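Local structure of alcohol oxidase (Myceliophthora thermophila, 6F74) at residues A[85-89]-A[425-430]; A[61-65]-A[81-85]. The protein is a VAO-type flavoprotein that binds FAD and probably oxidises its substrate with molecular oxygen as the electron acceptor. All blocks are in the same frame, centred on the assembly; numbering follows the deposited sequence.

Contact 1 (A[85-89]-A[425-430]); sequences WTDQD and LHDPVG. With FAD (flavin-adenine dinucleotide), chain I.
Gln88 reaches into the bend of 425-430 and gives the contact its straightest hydrogen bond. Its NE2 donates to Asp427 O at 2.8 Å, with an N-H...O angle of 170°. The donor sits on a lone pair of that carbonyl, and the oxygen lies in the plane of the Gln88 amide. OE1 accepts a hydrogen bond from a water that also donates to Leu425 O. The two ends of the amide are thus used differently, which fixes its rotation. Val429 N donates to Thr86 O at 3.0 Å, tilted from the carbonyl plane. Trp85 NE1 donates to Gly430 O at 2.8 Å, in the indole plane and on a carbonyl lone pair. Gly430 has a positive phi, and a CB there would run into Trp85 CD1. Weaker CA-H...O contacts run both ways, from Pro428 CA to Thr86 O and from Thr86 CA to Val429 O.

In this VAO-type fold, 425-430 lies in the loop between helix 415-422 and strand 435-440, an outermost strand of the seven-stranded antiparallel sheet. Asp87 is the N-cap of helix 88-93, its OD2 bonded to Phe90 N.

Gln88 and Val429 also line the FAD pocket at the dimethyl edge of the flavin. OE1 of Gln88 is 3.2 Å from FAD C7M. With CG beside its backbone N (chi1 -63°) and the chain extended beyond, Gln88 passes between the His426 ring and Val429. Its CB makes an off-centre CH-pi contact with that ring, 4.3 Å from the centroid. Its CG packs on Val429 CG1 at 3.7 Å. Cutting Gln88 back to an alanine would probably leave Asp427 O without this donor and open a gap beside the flavin methyl. At the ring edge, Asp87 OD1 lies 3.1 Å from His426 CE1.

Contact 2 (A[61-65]-A[81-85]); sequences SPIAQ and VNKMW
Val81 meets both Ile63 and Ala64 with one branch, CG1. That methyl is 3.9 Å from Ile63 CG2 and 4.1 Å from Ala64 CB. It lies anti to the backbone N (chi1 173°), which sends it from the helix toward the turn. The other branch, CG2, comes 3.9 Å from the carbonyl oxygen, Ile63 O. The Val81 and Ile63 side chains cross at about a right angle.

The turn that receives Val81 is a type I beta turn from Pro62 to Gln65, closed by Gln65 N donating to Pro62 O at 3.1 Å. Ile63 and Ala64 are its two central residues, and both point their CB toward the helix. The turn lies in the loop that follows strand 57-59, an outer strand of the four-stranded mixed sheet. The disulfide Cys67-Cys78 ties the same loop to helix 75-84.

Next along the segment, Asn82 takes its side chain to Asp110 instead of the turn. Met84 touches Phe90 of helix 88-93, which Ile63 also touches.

Trp85 comes four residues after Val81 and returns to the turn. The benzene end of its indole does the touching. CZ3 is 3.6 Å from Ile63 CG2 and 4.2 Å from Ala64 CB. Both methyls approach the ring obliquely. Val81 CG1 lies at the edge of the same ring, near its plane, so the valine methyl and the indole corner together meet the turn.

The side-chain atoms that meet are all aliphatic or aromatic carbon. Across these two segments the contact probably rests on close fit and on the burial of apolar surface, with no directional polar bond; the covalent tie between loop and helix is the disulfide.

In the fold
Along the chain the order is 61-65, then 81-85, then 85-89, and much later 425-430. Contact 2 is local, closing a short loop between strand 57-59 and helix 75-84. Contact 1 joins segments 336 positions apart in sequence. Their centres are about 13 Å apart, on the same side of the chain's centre, with contact 2 farther out. Trp85 belongs to both, at the junction between helix 75-84 and helix 88-93. Through Trp85 the two contacts link the loop that follows strand 57-59 with the loop that borders the flavin pocket. There the loop before strand 435-440 of the seven-stranded sheet meets the start of helix 88-93 beside FAD.

Contact 1 (A[85-89]-A[425-430])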
loop_
_atom_site.group_PDB
_atom_site.type_symbol
_atom_site.label_atom_id
_atom_site.label_comp_id
_atom_site.label_asym_id
_atom_site.label_seq_id
_atom_site.Cartn_x
_atom_site.Cartn_y
_atom_site.Cartn_z
ATOM N N TRP A 85 11.064 7.271 -15.233
ATOM C CA TRP A 85 10.655 7.650 -13.882
ATOM C C TRP A 85 9.266 7.183 -13.492
ATOM O O TRP A 85 9.008 6.847 -12.334
ATOM C CB TRP A 85 10.732 9.198 -13.730
ATOM C CG TRP A 85 10.625 9.627 -12.268
ATOM C CD1 TRP A 85 9.478 9.931 -11.586
ATOM C CD2 TRP A 85 11.684 9.717 -11.318
ATOM N NE1 TRP A 85 9.764 10.233 -10.288
ATOM C CE2 TRP A 85 11.111 10.110 -10.093
ATOM C CE3 TRP A 85 13.059 9.513 -11.380
ATOM C CZ2 TRP A 85 11.876 10.320 -8.922
ATOM C CZ3 TRP A 85 13.824 9.720 -10.223
ATOM C CH2 TRP A 85 13.222 10.097 -9.011
ATOM N N THR A 86 8.347 7.176 -14.452
ATOM C CA THR A 86 6.980 6.770 -14.186
ATOM C C THR A 86 6.768 5.235 -14.246
ATOM O O THR A 86 5.650 4.744 -13.990
ATOM C CB THR A 86 6.018 7.541 -15.132
ATOM O OG1 THR A 86 6.509 7.447 -16.488
ATOM C CG2 THR A 86 5.940 9.055 -14.733
ATOM N N ASP A 87 7.815 4.453 -14.505
ATOM C CA ASP A 87 7.665 3.002 -14.699
ATOM C C ASP A 87 7.970 2.205 -13.438
ATOM O O ASP A 87 9.023 2.367 -12.824
ATOM C CB ASP A 87 8.574 2.510 -15.798
ATOM C CG ASP A 87 8.498 1.013 -15.946
ATOM O OD1 ASP A 87 7.387 0.532 -16.178
ATOM O OD2 ASP A 87 9.510 0.307 -15.744
ATOM N N GLN A 88 7.067 1.316 -13.080
ATOM C CA GLN A 88 7.165 0.641 -11.780
ATOM C C GLN A 88 8.396 -0.294 -11.690
ATOM O O GLN A 88 9.006 -0.399 -10.614
ATOM C CB GLN A 88 5.907 -0.158 -11.489
ATOM C CG GLN A 88 4.658 0.693 -11.375
ATOM C CD GLN A 88 3.403 -0.107 -11.047
ATOM O OE1 GLN A 88 3.465 -1.132 -10.396
ATOM N NE2 GLN A 88 2.251 0.399 -11.458
ATOM N N ASP A 89 8.731 -0.959 -12.812
ATOM C CA ASP A 89 9.851 -1.895 -12.848
ATOM C C ASP A 89 11.169 -1.141 -12.733
ATOM O O ASP A 89 12.107 -1.592 -12.028
ATOM C CB ASP A 89 9.872 -2.737 -14.136
ATOM C CG ASP A 89 8.772 -3.768 -14.173
ATOM O OD1 ASP A 89 8.153 -4.026 -13.119
ATOM O OD2 ASP A 89 8.498 -4.311 -15.255
ATOM N N LEU A 425 -3.007 -4.178 -12.648
ATOM C CA LEU A 425 -2.636 -2.851 -13.124
ATOM C C LEU A 425 -1.131 -2.589 -13.013
ATOM O O LEU A 425 -0.444 -3.084 -12.086
ATOM C CB LEU A 425 -3.418 -1.779 -12.355
ATOM C CG LEU A 425 -4.953 -1.880 -12.394
ATOM C CD1 LEU A 425 -5.604 -0.814 -11.552
ATOM C CD2 LEU A 425 -5.510 -1.829 -13.839
ATOM N N HIS A 426 -0.643 -1.820 -13.974
ATOM C CA HIS A 426 0.743 -1.371 -14.020
ATOM C C HIS A 426 0.650 0.118 -14.422
ATOM O O HIS A 426 1.164 0.530 -15.451
ATOM C CB HIS A 426 1.483 -2.172 -15.094
ATOM C CG HIS A 426 2.973 -2.039 -15.026
ATOM N ND1 HIS A 426 3.674 -0.884 -15.357
ATOM C CD2 HIS A 426 3.905 -2.952 -14.663
ATOM C CE1 HIS A 426 4.969 -1.086 -15.153
ATOM N NE2 HIS A 426 5.141 -2.353 -14.795
ATOM N N ASP A 427 -0.046 0.906 -13.608
ATOM C CA ASP A 427 -0.278 2.313 -13.905
ATOM C C ASP A 427 0.987 3.155 -13.696
ATOM O O ASP A 427 1.914 2.723 -12.994
ATOM C CB ASP A 427 -1.404 2.837 -13.005
ATOM C CG ASP A 427 -2.775 2.358 -13.451
ATOM O OD1 ASP A 427 -2.935 1.961 -14.642
ATOM O OD2 ASP A 427 -3.691 2.393 -12.605
ATOM N N PRO A 428 1.008 4.371 -14.261
ATOM C CA PRO A 428 2.165 5.243 -14.028
ATOM C C PRO A 428 2.290 5.625 -12.567
ATOM O O PRO A 428 1.275 5.782 -11.901
ATOM C CB PRO A 428 1.869 6.482 -14.900
ATOM C CG PRO A 428 0.812 6.019 -15.873
ATOM C CD PRO A 428 -0.022 5.044 -15.087
ATOM N N VAL A 429 3.526 5.777 -12.097
ATOM C CA VAL A 429 3.856 6.073 -10.692
ATOM C C VAL A 429 4.886 7.225 -10.687
ATOM O O VAL A 429 4.958 7.987 -11.648
ATOM C CB VAL A 429 4.424 4.828 -9.977
ATOM C CG1 VAL A 429 3.346 3.752 -9.853
ATOM C CG2 VAL A 429 5.646 4.274 -10.702
ATOM N N GLY A 430 5.666 7.379 -9.621
ATOM C CA GLY A 430 6.738 8.362 -9.574
ATOM C C GLY A 430 6.422 9.729 -8.974
ATOM O O GLY A 430 7.296 10.650 -8.975
HETATM P PA FAD I . 8.267 -1.693 0.701
HETATM O O1A FAD I . 8.428 -0.195 0.458
HETATM O O2A FAD I . 9.380 -2.570 0.218
HETATM O O5B FAD I . 8.044 -1.891 2.251
HETATM C C5B FAD I . 6.898 -1.358 2.855
HETATM C C4B FAD I . 7.063 -1.419 4.363
HETATM O O4B FAD I . 7.131 -2.791 4.713
HETATM C C3B FAD I . 8.317 -0.798 4.924
HETATM O O3B FAD I . 8.022 -0.375 6.261
HETATM C C2B FAD I . 9.293 -1.944 5.026
HETATM O O2B FAD I . 10.232 -1.853 6.104
HETATM C C1B FAD I . 8.378 -3.104 5.315
HETATM N N9A FAD I . 8.805 -4.410 4.804
HETATM C C8A FAD I . 8.857 -4.791 3.520
HETATM N N7A FAD I . 9.257 -6.073 3.415
HETATM C C5A FAD I . 9.451 -6.515 4.654
HETATM C C6A FAD I . 9.867 -7.798 5.221
HETATM N N6A FAD I . 10.132 -8.803 4.356
HETATM N N1A FAD I . 9.970 -7.883 6.573
HETATM C C2A FAD I . 9.688 -6.823 7.375
HETATM N N3A FAD I . 9.275 -5.614 6.913
HETATM C C4A FAD I . 9.143 -5.425 5.574
HETATM N N1 FAD I . -1.956 -1.892 -1.765
HETATM C C2 FAD I . -3.149 -2.528 -1.793
HETATM O O2 FAD I . -3.683 -2.862 -0.704
HETATM N N3 FAD I . -3.768 -2.839 -2.950
HETATM C C4 FAD I . -3.262 -2.508 -4.151
HETATM O O4 FAD I . -3.847 -2.781 -5.220
HETATM C C4X FAD I . -1.970 -1.793 -4.208
HETATM N N5 FAD I . -1.417 -1.427 -5.383
HETATM C C5X FAD I . -0.226 -0.780 -5.403
HETATM C C6 FAD I . 0.340 -0.426 -6.627
HETATM C C7 FAD I . 1.562 0.218 -6.704
HETATM C C7M FAD I . 2.015 0.548 -8.104
HETATM C C8 FAD I . 2.306 0.531 -5.450
HETATM C C8M FAD I . 3.676 1.194 -5.445
HETATM C C9 FAD I . 1.734 0.202 -4.225
HETATM C C9A FAD I . 0.494 -0.454 -4.135
HETATM N N10 FAD I . -0.105 -0.835 -2.902
HETATM C C10 FAD I . -1.339 -1.498 -2.913
HETATM C "C1'" FAD I . 0.476 -0.484 -1.585
HETATM C "C2'" FAD I . 1.283 -1.491 -0.835
HETATM O "O2'" FAD I . 0.366 -2.340 -0.149
HETATM C "C3'" FAD I . 2.147 -0.773 0.208
HETATM O "O3'" FAD I . 2.904 0.300 -0.380
HETATM C "C4'" FAD I . 3.082 -1.735 0.927
HETATM O "O4'" FAD I . 3.854 -1.018 1.895
HETATM C "C5'" FAD I . 3.994 -2.457 -0.053
HETATM O "O5'" FAD I . 4.848 -3.355 0.634
HETATM P P FAD I . 6.233 -3.604 -0.091
HETATM O O1P FAD I . 5.999 -3.920 -1.542
HETATM O O2P FAD I . 6.987 -4.563 0.769
HETATM O O3P FAD I . 6.863 -2.117 0.006
HETATM O O HOH W 1 2.033 -3.380 -10.916
#

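Contact 2 (A[61-65]-A[81-85])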
loop_
_atom_site.group_PDB
_atom_site.type_symbol
_atom_site.label_atom_id
_atom_site.label_comp_id
_atom_site.label_asym_id
_atom_site.label_seq_id
_atom_site.Cartn_x
_atom_site.Cartn_y
_atom_site.Cartn_z
ATOM N N SER A 61 23.056 5.756 -4.868
ATOM C CA SER A 61 23.149 7.021 -5.567
ATOM C C SER A 61 21.759 7.495 -5.943
ATOM O O SER A 61 20.977 6.686 -6.422
ATOM C CB SER A 61 24.019 6.928 -6.826
ATOM O OG SER A 61 24.984 5.903 -6.904
ATOM N N PRO A 62 21.451 8.791 -5.725
ATOM C CA PRO A 62 20.140 9.304 -6.130
ATOM C C PRO A 62 19.792 8.927 -7.552
ATOM O O PRO A 62 20.624 9.028 -8.432
ATOM C CB PRO A 62 20.276 10.834 -6.003
ATOM C CG PRO A 62 21.392 11.060 -5.068
ATOM C CD PRO A 62 22.292 9.816 -5.087
ATOM N N ILE A 63 18.574 8.450 -7.759
ATOM C CA ILE A 63 18.156 7.901 -9.065
ATOM C C ILE A 63 18.507 8.821 -10.213
ATOM O O ILE A 63 19.094 8.386 -11.206
ATOM C CB ILE A 63 16.663 7.548 -9.060
ATOM C CG1 ILE A 63 16.337 6.494 -7.994
ATOM C CG2 ILE A 63 16.219 6.992 -10.396
ATOM C CD1 ILE A 63 16.995 5.139 -8.147
ATOM N N ALA A 64 18.209 10.113 -10.032
ATOM C CA ALA A 64 18.438 11.107 -11.083
ATOM C C ALA A 64 19.686 11.981 -10.926
ATOM O O ALA A 64 19.697 13.133 -11.422
ATOM C CB ALA A 64 17.206 11.991 -11.169
ATOM N N GLN A 65 20.736 11.486 -10.278
ATOM C CA GLN A 65 21.975 12.309 -10.083
ATOM C C GLN A 65 22.687 12.723 -11.377
ATOM O O GLN A 65 23.362 13.756 -11.428
ATOM C CB GLN A 65 22.976 11.637 -9.140
ATOM C CG GLN A 65 23.478 10.268 -9.607
ATOM C CD GLN A 65 24.659 9.768 -8.810
ATOM O OE1 GLN A 65 24.960 10.243 -7.714
ATOM N NE2 GLN A 65 25.275 8.740 -9.318
ATOM N N VAL A 81 16.545 8.262 -17.480
ATOM C CA VAL A 81 15.926 8.302 -16.149
ATOM C C VAL A 81 14.638 9.119 -16.160
ATOM O O VAL A 81 13.637 8.734 -15.537
ATOM C CB VAL A 81 16.914 8.827 -15.071
ATOM C CG1 VAL A 81 16.202 9.025 -13.742
ATOM C CG2 VAL A 81 18.026 7.816 -14.878
ATOM N N ASN A 82 14.663 10.241 -16.879
ATOM C CA ASN A 82 13.449 11.062 -16.985
ATOM C C ASN A 82 12.317 10.287 -17.677
ATOM O O ASN A 82 11.200 10.264 -17.211
ATOM C CB ASN A 82 13.753 12.368 -17.716
ATOM C CG ASN A 82 12.555 13.271 -17.764
ATOM O OD1 ASN A 82 11.948 13.445 -18.823
ATOM N ND2 ASN A 82 12.161 13.796 -16.603
ATOM N N LYS A 83 12.659 9.612 -18.749
ATOM C CA LYS A 83 11.701 8.816 -19.503
ATOM C C LYS A 83 11.129 7.663 -18.676
ATOM O O LYS A 83 9.928 7.382 -18.764
ATOM C CB LYS A 83 12.377 8.276 -20.772
ATOM C CG LYS A 83 11.495 7.369 -21.604
ATOM C CD LYS A 83 12.233 6.676 -22.748
ATOM C CE LYS A 83 11.185 5.993 -23.657
ATOM N NZ LYS A 83 11.735 4.824 -24.426
ATOM N N MET A 84 11.957 7.031 -17.845
ATOM C CA MET A 84 11.560 5.800 -17.123
ATOM C C MET A 84 11.079 6.003 -15.674
ATOM O O MET A 84 10.718 5.026 -14.990
ATOM C CB MET A 84 12.707 4.791 -17.122
ATOM C CG MET A 84 13.158 4.305 -18.472
ATOM S SD MET A 84 11.908 3.527 -19.443
ATOM C CE MET A 84 11.397 2.068 -18.484
ATOM N N TRP A 85 11.064 7.271 -15.233
ATOM C CA TRP A 85 10.655 7.650 -13.882
ATOM C C TRP A 85 9.266 7.183 -13.492
ATOM O O TRP A 85 9.008 6.847 -12.334
ATOM C CB TRP A 85 10.732 9.198 -13.730
ATOM C CG TRP A 85 10.625 9.627 -12.268
ATOM C CD1 TRP A 85 9.478 9.931 -11.586
ATOM C CD2 TRP A 85 11.684 9.717 -11.318
ATOM N NE1 TRP A 85 9.764 10.233 -10.288
ATOM C CE2 TRP A 85 11.111 10.110 -10.093
ATOM C CE3 TRP A 85 13.059 9.513 -11.380
ATOM C CZ2 TRP A 85 11.876 10.320 -8.922
ATOM C CZ3 TRP A 85 13.824 9.720 -10.223
ATOM C CH2 TRP A 85 13.222 10.097 -9.011
#